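Local coordinates for protein myosin regulatory light chain (Physarum polycephalum, PDB 2BL0) that binds calcium in one of its EF-hands and, as a myosin light chain, belongs to the regulatory domain of myosin II, at residues T30-F35 against A42-M47; A104-N107 against K113-E116. All blocks are in the same frame, centred on the assembly; numbering follows the deposited sequence.

Interaction 1. Residues T30-F35 against A42-M47; sequences TVLKQF and AAFNEM
Leu32 puts its CD1 methyl against the ring of Phe44, meeting the rim rather than a face. Leu32 CD1 lies near the ring plane, 3.6 Å from Phe44 CD1 and 3.8 Å from Phe44 CE1, so the methyl sits beside one ring bond. Phe44 presents this edge because its CG is anti to the backbone N (chi1 176°), which sends the ring out from helix 41-51 toward helix 25-35. Leu32 CD1 has a second, looser partner, Met47 SD at 4.1 Å, which an extended chi2 (-176°) carries out from CB toward helix 25-35. One methyl thus touches two side chains of helix 41-51. The helices belong to consecutive EF-hands of a pair, 25-35 leaving the first and 41-51 entering the second, with a loop between. At the closest point, Leu32 CA and Phe44 CA are 9.7 Å apart, a gap that large apolar side chains can bridge. All three residues are buried, and no hydrogen bond crosses between the segments; leucine supplies a compact branched end, phenylalanine a flat rigid edge and methionine a flexible, polarisable chain. Val39, in the connecting loop, touches all three, while Leu28 packs on Phe44 and Met47. Met47 also packs on an apolar side chain of another protein chain, and its side chain is about 9 Å from that of the calcium ligand Asp52.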
loop_
_atom_site.group_PDB
_atom_site.type_symbol
_atom_site.label_atom_id
_atom_site.label_comp_id
_atom_site.label_asym_id
_atom_site.label_seq_id
_atom_site.Cartn_x
_atom_site.Cartn_y
_atom_site.Cartn_z
ATOM N N THR C 30 10.210 -29.784 28.912
ATOM C CA THR C 30 9.018 -29.575 29.734
ATOM C C THR C 30 8.004 -28.680 29.049
ATOM O O THR C 30 6.813 -28.958 29.066
ATOM C CB THR C 30 9.442 -28.990 31.087
ATOM O OG1 THR C 30 10.220 -29.963 31.788
ATOM C CG2 THR C 30 8.259 -28.757 31.992
ATOM N N VAL C 31 8.488 -27.613 28.402
ATOM C CA VAL C 31 7.618 -26.715 27.659
ATOM C C VAL C 31 6.858 -27.443 26.536
ATOM O O VAL C 31 5.635 -27.269 26.362
ATOM C CB VAL C 31 8.449 -25.521 27.080
ATOM C CG1 VAL C 31 7.633 -24.742 26.102
ATOM C CG2 VAL C 31 8.916 -24.625 28.226
ATOM N N LEU C 32 7.566 -28.268 25.773
ATOM C CA LEU C 32 6.930 -29.012 24.695
ATOM C C LEU C 32 5.846 -29.950 25.239
ATOM O O LEU C 32 4.766 -30.066 24.657
ATOM C CB LEU C 32 7.980 -29.782 23.875
ATOM C CG LEU C 32 8.926 -28.889 23.081
ATOM C CD1 LEU C 32 10.120 -29.679 22.577
ATOM C CD2 LEU C 32 8.184 -28.223 21.927
ATOM N N LYS C 33 6.104 -30.565 26.382
ATOM C CA LYS C 33 5.100 -31.442 27.012
ATOM C C LYS C 33 3.901 -30.639 27.483
ATOM O O LYS C 33 2.758 -31.066 27.311
ATOM C CB LYS C 33 5.711 -32.222 28.160
ATOM C CG LYS C 33 6.706 -33.254 27.670
ATOM C CD LYS C 33 7.344 -34.008 28.795
ATOM C CE LYS C 33 8.283 -35.083 28.252
ATOM N NZ LYS C 33 9.066 -35.731 29.339
ATOM N N GLN C 34 4.162 -29.470 28.072
ATOM C CA GLN C 34 3.087 -28.614 28.582
ATOM C C GLN C 34 2.117 -28.278 27.462
ATOM O O GLN C 34 0.893 -28.413 27.608
ATOM C CB GLN C 34 3.635 -27.308 29.182
ATOM C CG GLN C 34 4.389 -27.408 30.499
ATOM C CD GLN C 34 4.998 -26.063 30.931
ATOM O OE1 GLN C 34 5.211 -25.196 30.098
ATOM N NE2 GLN C 34 5.287 -25.907 32.236
ATOM N N PHE C 35 2.655 -27.856 26.316
ATOM C CA PHE C 35 1.818 -27.347 25.230
ATOM C C PHE C 35 1.409 -28.442 24.212
ATOM O O PHE C 35 0.691 -28.172 23.254
ATOM C CB PHE C 35 2.537 -26.187 24.524
ATOM C CG PHE C 35 2.576 -24.914 25.326
ATOM C CD1 PHE C 35 3.608 -24.682 26.217
ATOM C CD2 PHE C 35 1.559 -23.945 25.195
ATOM C CE1 PHE C 35 3.650 -23.539 26.972
ATOM C CE2 PHE C 35 1.618 -22.769 25.932
ATOM C CZ PHE C 35 2.651 -22.558 26.816
ATOM N N ALA C 42 15.955 -35.781 16.801
ATOM C CA ALA C 42 16.784 -34.982 15.892
ATOM C C ALA C 42 16.219 -33.584 15.711
ATOM O O ALA C 42 16.962 -32.620 15.704
ATOM C CB ALA C 42 16.932 -35.656 14.531
ATOM N N ALA C 43 14.906 -33.493 15.533
ATOM C CA ALA C 43 14.253 -32.199 15.401
ATOM C C ALA C 43 14.338 -31.383 16.696
ATOM O O ALA C 43 14.419 -30.175 16.622
ATOM C CB ALA C 43 12.797 -32.373 14.951
ATOM N N PHE C 44 14.345 -32.030 17.864
ATOM C CA PHE C 44 14.496 -31.314 19.137
ATOM C C PHE C 44 15.864 -30.672 19.253
ATOM O O PHE C 44 15.985 -29.500 19.589
ATOM C CB PHE C 44 14.275 -32.226 20.350
ATOM C CG PHE C 44 14.526 -31.540 21.666
ATOM C CD1 PHE C 44 13.534 -30.767 22.253
ATOM C CD2 PHE C 44 15.769 -31.615 22.284
ATOM C CE1 PHE C 44 13.760 -30.120 23.442
ATOM C CE2 PHE C 44 16.012 -30.955 23.471
ATOM C CZ PHE C 44 14.997 -30.201 24.057
ATOM N N ASN C 45 16.916 -31.439 18.996
ATOM C CA ASN C 45 18.255 -30.878 19.061
ATOM C C ASN C 45 18.414 -29.749 18.064
ATOM O O ASN C 45 19.024 -28.729 18.383
ATOM C CB ASN C 45 19.327 -31.958 18.818
ATOM C CG ASN C 45 19.426 -32.932 19.962
ATOM O OD1 ASN C 45 19.161 -32.577 21.113
ATOM N ND2 ASN C 45 19.785 -34.177 19.658
ATOM N N GLU C 46 17.830 -29.915 16.876
ATOM C CA GLU C 46 17.878 -28.881 15.831
ATOM C C GLU C 46 17.192 -27.603 16.308
ATOM O O GLU C 46 17.733 -26.516 16.159
ATOM C CB GLU C 46 17.198 -29.399 14.559
ATOM C CG GLU C 46 16.981 -28.417 13.421
ATOM C CD GLU C 46 16.239 -29.072 12.259
ATOM O OE1 GLU C 46 15.086 -29.541 12.447
ATOM O OE2 GLU C 46 16.814 -29.145 11.156
ATOM N N MET C 47 16.012 -27.737 16.905
ATOM C CA MET C 47 15.254 -26.551 17.314
ATOM C C MET C 47 15.965 -25.854 18.476
ATOM O O MET C 47 16.000 -24.628 18.535
ATOM C CB MET C 47 13.785 -26.868 17.621
ATOM C CG MET C 47 13.442 -27.251 19.083
ATOM S SD MET C 47 11.719 -27.715 19.290
ATOM C CE MET C 47 10.978 -26.183 19.430
#

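Interaction 2. Residues A104-N107 against K113-E116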
loop_
_atom_site.group_PDB
_atom_site.type_symbol
_atom_site.label_atom_id
_atom_site.label_comp_id
_atom_site.label_asym_id
_atom_site.label_seq_id
_atom_site.Cartn_x
_atom_site.Cartn_y
_atom_site.Cartn_z
ATOM N N ALA C 104 -4.609 -9.927 -8.385
ATOM C CA ALA C 104 -3.955 -9.045 -7.401
ATOM C C ALA C 104 -2.689 -9.641 -6.775
ATOM O O ALA C 104 -1.632 -9.030 -6.788
ATOM C CB ALA C 104 -4.925 -8.666 -6.297
ATOM N N LEU C 105 -2.795 -10.839 -6.217
ATOM C CA LEU C 105 -1.660 -11.420 -5.473
ATOM C C LEU C 105 -0.547 -11.912 -6.404
ATOM O O LEU C 105 0.589 -12.072 -5.984
ATOM C CB LEU C 105 -2.139 -12.577 -4.596
ATOM C CG LEU C 105 -3.154 -12.203 -3.519
ATOM C CD1 LEU C 105 -3.340 -13.371 -2.538
ATOM C CD2 LEU C 105 -2.739 -10.945 -2.768
ATOM N N LEU C 106 -0.891 -12.193 -7.657
ATOM C CA LEU C 106 0.082 -12.694 -8.638
ATOM C C LEU C 106 0.742 -11.574 -9.433
ATOM O O LEU C 106 1.788 -11.781 -10.030
ATOM C CB LEU C 106 -0.569 -13.693 -9.608
ATOM C CG LEU C 106 -0.737 -15.137 -9.090
ATOM C CD1 LEU C 106 0.603 -15.861 -9.055
ATOM C CD2 LEU C 106 -1.388 -15.230 -7.698
ATOM N N ASN C 107 0.128 -10.399 -9.476
ATOM C CA ASN C 107 0.639 -9.329 -10.348
ATOM C C ASN C 107 1.173 -8.101 -9.601
ATOM O O ASN C 107 2.040 -7.382 -10.122
ATOM C CB ASN C 107 -0.430 -8.875 -11.362
ATOM C CG ASN C 107 -0.951 -10.017 -12.264
ATOM O OD1 ASN C 107 -2.055 -9.917 -12.808
ATOM N ND2 ASN C 107 -0.154 -11.061 -12.457
ATOM N N LYS C 113 4.206 -16.774 -6.314
ATOM C CA LYS C 113 4.283 -17.785 -7.373
ATOM C C LYS C 113 2.936 -18.531 -7.464
ATOM O O LYS C 113 2.226 -18.620 -6.473
ATOM C CB LYS C 113 5.401 -18.780 -7.069
ATOM C CG LYS C 113 6.738 -18.147 -6.725
ATOM C CD LYS C 113 7.884 -19.143 -6.863
ATOM C CE LYS C 113 8.561 -19.434 -5.541
ATOM N NZ LYS C 113 9.701 -20.388 -5.716
ATOM N N PRO C 114 2.552 -19.032 -8.648
ATOM C CA PRO C 114 1.382 -19.931 -8.783
ATOM C C PRO C 114 1.251 -21.128 -7.787
ATOM O O PRO C 114 0.079 -21.434 -7.381
ATOM C CB PRO C 114 1.512 -20.483 -10.221
ATOM C CG PRO C 114 2.352 -19.496 -10.950
ATOM C CD PRO C 114 3.121 -18.674 -9.961
ATOM N N HIS C 115 2.402 -21.728 -7.402
ATOM C CA HIS C 115 2.493 -22.771 -6.346
ATOM C C HIS C 115 2.264 -22.247 -4.933
ATOM O O HIS C 115 1.692 -22.953 -4.107
ATOM C CB HIS C 115 3.856 -23.481 -6.381
ATOM N N GLU C 116 2.772 -21.057 -4.619
ATOM C CA GLU C 116 2.449 -20.454 -3.324
ATOM C C GLU C 116 0.970 -20.082 -3.343
ATOM O O GLU C 116 0.271 -20.314 -2.364
ATOM C CB GLU C 116 3.292 -19.207 -3.037
ATOM C CG GLU C 116 4.789 -19.445 -2.889
ATOM C CD GLU C 116 5.576 -18.143 -2.878
ATOM O OE1 GLU C 116 5.159 -17.199 -3.585
ATOM O OE2 GLU C 116 6.599 -18.059 -2.153
#
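With CG anti to its own carbonyl carbon (chi1 -81°) and a further turn at chi2 (-74°), Leu106 swings its CD1 methyl across to the start of the next helix, where it meets Pro114. The bond to CB does not aim there directly; leucine suits the site because its two torsions let a terminal methyl reach the proline ring while the side chain also packs on Phe117. Leu106 CD1 comes 3.7 Å from Pro114 N and 3.9 Å from Pro114 CD and from Lys113 C. The touch therefore falls on the peptide link and the near corner of the pyrrolidine ring. It is a small apolar contact at the surface, with no hydrogen bond between the segments.

Proline suits the first turn of a helix, since it needs no N-H there and its ring holds phi near the helical value. Lys113 occupies the N-cap position just before it, its bond to CB pointing away from segment 104-107. Lys113 N donates to Glu116 OE1 at 2.9 Å, almost straight at 171°, reaching the oxygen from the anti side and somewhat above the carboxylate plane. This is the half of a capping box in which the N3 side chain accepts from the N-cap N-H. Glu116 OE1 also forms a salt bridge to a basic side chain of another protein chain, a second partner that would favour the ionised carboxylate.

Leu105 shares a backbone hydrogen bond with Leu112. The contact thus joins the end of helix 98-107, which follows strand 96-97, to the beginning of helix 114-124, which leads toward the antiparallel partner strand 130-131.

Along the chain interaction 1 closes before interaction 2 opens, and the two lie on opposite sides of the chain's centre, their centres 34 Å apart and their nearest atoms about 20 Å apart. They share no helix or sheet: the first belongs to the EF-hand pair at 5-69, with strands 22-24 and 58-60, the second to the pair at 78-141, with strands 96-97 and 130-131. Each nevertheless joins two successive helices across a short connection, so the double-EF-hand plan appears twice. The versions differ in burial, one buried, in the half that binds calcium, the other at the surface. Both lie beside another protein chain, consistent with a light chain whose two lobes take part in an assembly.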